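Local coordinates for protein GH62 arabinofuranosidase (Podospora anserina, PDB 4N4B) that probably hydrolyses terminal non-reducing alpha-L-arabinofuranoside residues from arabinose-substituted xylan, working as a calcium-containing beta-propeller enzyme of glycoside hydrolase family 62, at residues A[265-268]-A[269-273]. Numbering follows the deposited sequence.
Sequences PWAR and SNNVQ
Pro-265 meets two asparagines with one corner of its ring: CG lies 3.6 Å from OD1 of Asn-270 and a little farther from ND2 of Asn-271. A proline suits this buried place: its compact ring needs no N-H partner and lies on Trp-242 while its CG edge touches the amides. Trp-266 sends its indole away from the turn, among Trp-26, Trp-28 and Phe-307, but Trp-266 O accepts ND2 of Asn-271 at 3.1 Å; the donor stands above the carbonyl plane, yet O is nearly in the amide plane. Trp-266 and Ala-267 both face Phe-243 of strand 241-248 in a classic beta bulge, where the chain leaves one propeller blade and turns into strand 272-274 of the next sheet. A small residue fits at Ala-267, whose methyl packs among Trp-28, Ile-283 and Ile-330 while its CA passes 3.4 Å from OD1 of Asn-271. Arg-268 donates its backbone N to that same OD1 (2.8 Å), and its O receives N of Asn-271 at 3.0 Å with a nearly straight N-H (166°), closing a type I beta turn. Asparagine suits position 271 because one amide both accepts (OD1) and donates (ND2, also to O of Trp-26); CG between N and carbonyl carbon (chi1 73°) points it back at the chain leading into the turn. With an alanine here, N of Arg-268 is likely to lose its acceptor and the carbonyls of Trp-266 and Trp-26 a donor, loosening the turn from the preceding chain. The extended Arg-268 side chain runs past Asn-270, its guanidinium plane 74° from the amide, and NH1 makes a weak hydrogen bond to OD1 (3.1 Å). The charge has its stronger partner in Asp-238, a salt bridge through NH2, while ND2 of Asn-270 binds O of Glu-262.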
ATOM      1  N   PRO A 265      -5.673  17.411   5.541  1.00 12.15           N
ATOM      2  CA  PRO A 265      -5.484  16.002   5.269  1.00 12.73           C
ATOM      3  C   PRO A 265      -4.273  15.789   4.415  1.00 10.29           C
ATOM      4  O   PRO A 265      -3.817  16.613   3.688  1.00 11.53           O
ATOM      5  CB  PRO A 265      -6.720  15.586   4.511  1.00 11.29           C
ATOM      6  CG  PRO A 265      -7.106  16.824   3.758  1.00 12.90           C
ATOM      7  CD  PRO A 265      -6.751  17.969   4.661  1.00 12.09           C
ATOM      8  N   TRP A 266      -3.725  14.581   4.490  1.00  9.63           N
ATOM      9  CA  TRP A 266      -2.758  14.201   3.469  1.00  9.25           C
ATOM     10  C   TRP A 266      -3.355  14.109   2.052  1.00  9.05           C
ATOM     11  O   TRP A 266      -2.906  14.801   1.163  1.00  9.75           O
ATOM     12  CB  TRP A 266      -1.921  12.945   3.837  1.00 10.35           C
ATOM     13  CG  TRP A 266      -0.680  12.791   2.977  1.00  9.73           C
ATOM     14  CD1 TRP A 266       0.478  13.490   3.131  1.00 10.51           C
ATOM     15  CD2 TRP A 266      -0.434  11.900   1.876  1.00  9.33           C
ATOM     16  NE1 TRP A 266       1.398  13.140   2.219  1.00  9.73           N
ATOM     17  CE2 TRP A 266       0.877  12.166   1.394  1.00  9.31           C
ATOM     18  CE3 TRP A 266      -1.203  10.980   1.179  1.00  9.35           C
ATOM     19  CZ2 TRP A 266       1.401  11.530   0.316  1.00 10.08           C
ATOM     20  CZ3 TRP A 266      -0.694  10.316   0.133  1.00  9.60           C
ATOM     21  CH2 TRP A 266       0.620  10.554  -0.305  1.00  9.69           C
ATOM     22  N   ALA A 267      -4.437  13.349   1.955  1.00 10.00           N
ATOM     23  CA  ALA A 267      -5.207  13.278   0.682  1.00  9.56           C
ATOM     24  C   ALA A 267      -6.640  12.929   1.041  1.00  9.82           C
ATOM     25  O   ALA A 267      -6.923  12.003   1.797  1.00  9.92           O
ATOM     26  CB  ALA A 267      -4.637  12.244  -0.289  1.00  9.85           C
ATOM     27  N   ARG A 268      -7.571  13.754   0.483  1.00  9.55           N
ATOM     28  CA  ARG A 268      -8.979  13.653   0.812  1.00  9.69           C
ATOM     29  C   ARG A 268      -9.715  14.390  -0.306  1.00  9.80           C
ATOM     30  O   ARG A 268      -9.145  15.161  -1.019  1.00 10.00           O
ATOM     31  CB  ARG A 268      -9.256  14.257   2.212  1.00 10.54           C
ATOM     32  CG  ARG A 268     -10.658  14.132   2.728  1.00 11.31           C
ATOM     33  CD  ARG A 268     -10.787  14.383   4.281  1.00 13.06           C
ATOM     34  NE  ARG A 268     -12.174  14.252   4.695  1.00 13.09           N
ATOM     35  CZ  ARG A 268     -13.040  15.288   4.641  1.00 17.02           C
ATOM     36  NH1 ARG A 268     -12.662  16.493   4.382  1.00 16.58           N
ATOM     37  NH2 ARG A 268     -14.307  15.025   4.827  1.00 20.18           N
ATOM     38  N   SER A 269     -11.034  14.208  -0.328  1.00 10.24           N
ATOM     39  CA  SER A 269     -11.848  14.919  -1.322  1.00 10.63           C
ATOM     40  C   SER A 269     -11.604  16.411  -1.314  1.00 11.41           C
ATOM     41  O   SER A 269     -11.707  17.064  -2.351  1.00 12.92           O
ATOM     42  CB  SER A 269     -13.315  14.695  -1.133  1.00 11.44           C
ATOM     43  OG  SER A 269     -13.761  15.123   0.109  1.00 13.59           O
ATOM     44  N   ASN A 270     -11.316  17.015  -0.177  1.00 11.75           N
ATOM     45  CA  ASN A 270     -11.131  18.428  -0.091  1.00 11.93           C
ATOM     46  C   ASN A 270      -9.796  18.991  -0.526  1.00 12.61           C
ATOM     47  O   ASN A 270      -9.622  20.221  -0.549  1.00 16.12           O
ATOM     48  CB  ASN A 270     -11.556  18.991   1.269  1.00 13.53           C
ATOM     49  CG  ASN A 270     -10.749  18.417   2.405  1.00 15.02           C
ATOM     50  OD1 ASN A 270     -10.379  17.247   2.426  1.00 15.06           O
ATOM     51  ND2 ASN A 270     -10.522  19.227   3.422  1.00 15.29           N
ATOM     52  N   ASN A 271      -8.838  18.133  -0.877  1.00 10.90           N
ATOM     53  CA  ASN A 271      -7.572  18.642  -1.420  1.00 11.04           C
ATOM     54  C   ASN A 271      -7.123  17.963  -2.694  1.00 10.14           C
ATOM     55  O   ASN A 271      -5.987  18.067  -3.086  1.00 10.84           O
ATOM     56  CB  ASN A 271      -6.451  18.685  -0.358  1.00 11.91           C
ATOM     57  CG  ASN A 271      -5.901  17.288   0.000  1.00 10.44           C
ATOM     58  OD1 ASN A 271      -6.534  16.257  -0.343  1.00 10.52           O
ATOM     59  ND2 ASN A 271      -4.754  17.250   0.696  1.00 10.70           N
ATOM     60  N   VAL A 272      -8.055  17.336  -3.378  1.00 10.46           N
ATOM     61  CA  VAL A 272      -7.816  16.690  -4.667  1.00 10.02           C
ATOM     62  C   VAL A 272      -8.685  17.303  -5.760  1.00 11.57           C
ATOM     63  O   VAL A 272      -9.867  17.290  -5.661  1.00 12.42           O
ATOM     64  CB  VAL A 272      -8.073  15.152  -4.589  1.00 10.64           C
ATOM     65  CG1 VAL A 272      -7.906  14.465  -5.962  1.00 10.21           C
ATOM     66  CG2 VAL A 272      -7.150  14.492  -3.590  1.00 11.19           C
ATOM     67  N   GLN A 273      -8.038  17.859  -6.774  1.00 10.47           N
ATOM     68  CA  GLN A 273      -8.692  18.454  -7.916  1.00 11.86           C
ATOM     69  C   GLN A 273      -8.697  17.472  -9.060  1.00 13.27           C
ATOM     70  O   GLN A 273      -7.725  16.932  -9.359  1.00 15.01           O
ATOM     71  CB  GLN A 273      -7.920  19.702  -8.326  1.00 12.58           C
ATOM     72  CG  GLN A 273      -8.534  20.480  -9.492  1.00 14.35           C
ATOM     73  CD  GLN A 273      -7.755  21.747  -9.774  1.00 14.28           C
ATOM     74  OE1 GLN A 273      -8.215  22.797  -9.478  1.00 17.39           O
ATOM     75  NE2 GLN A 273      -6.609  21.630 -10.298  1.00 16.05           N
TER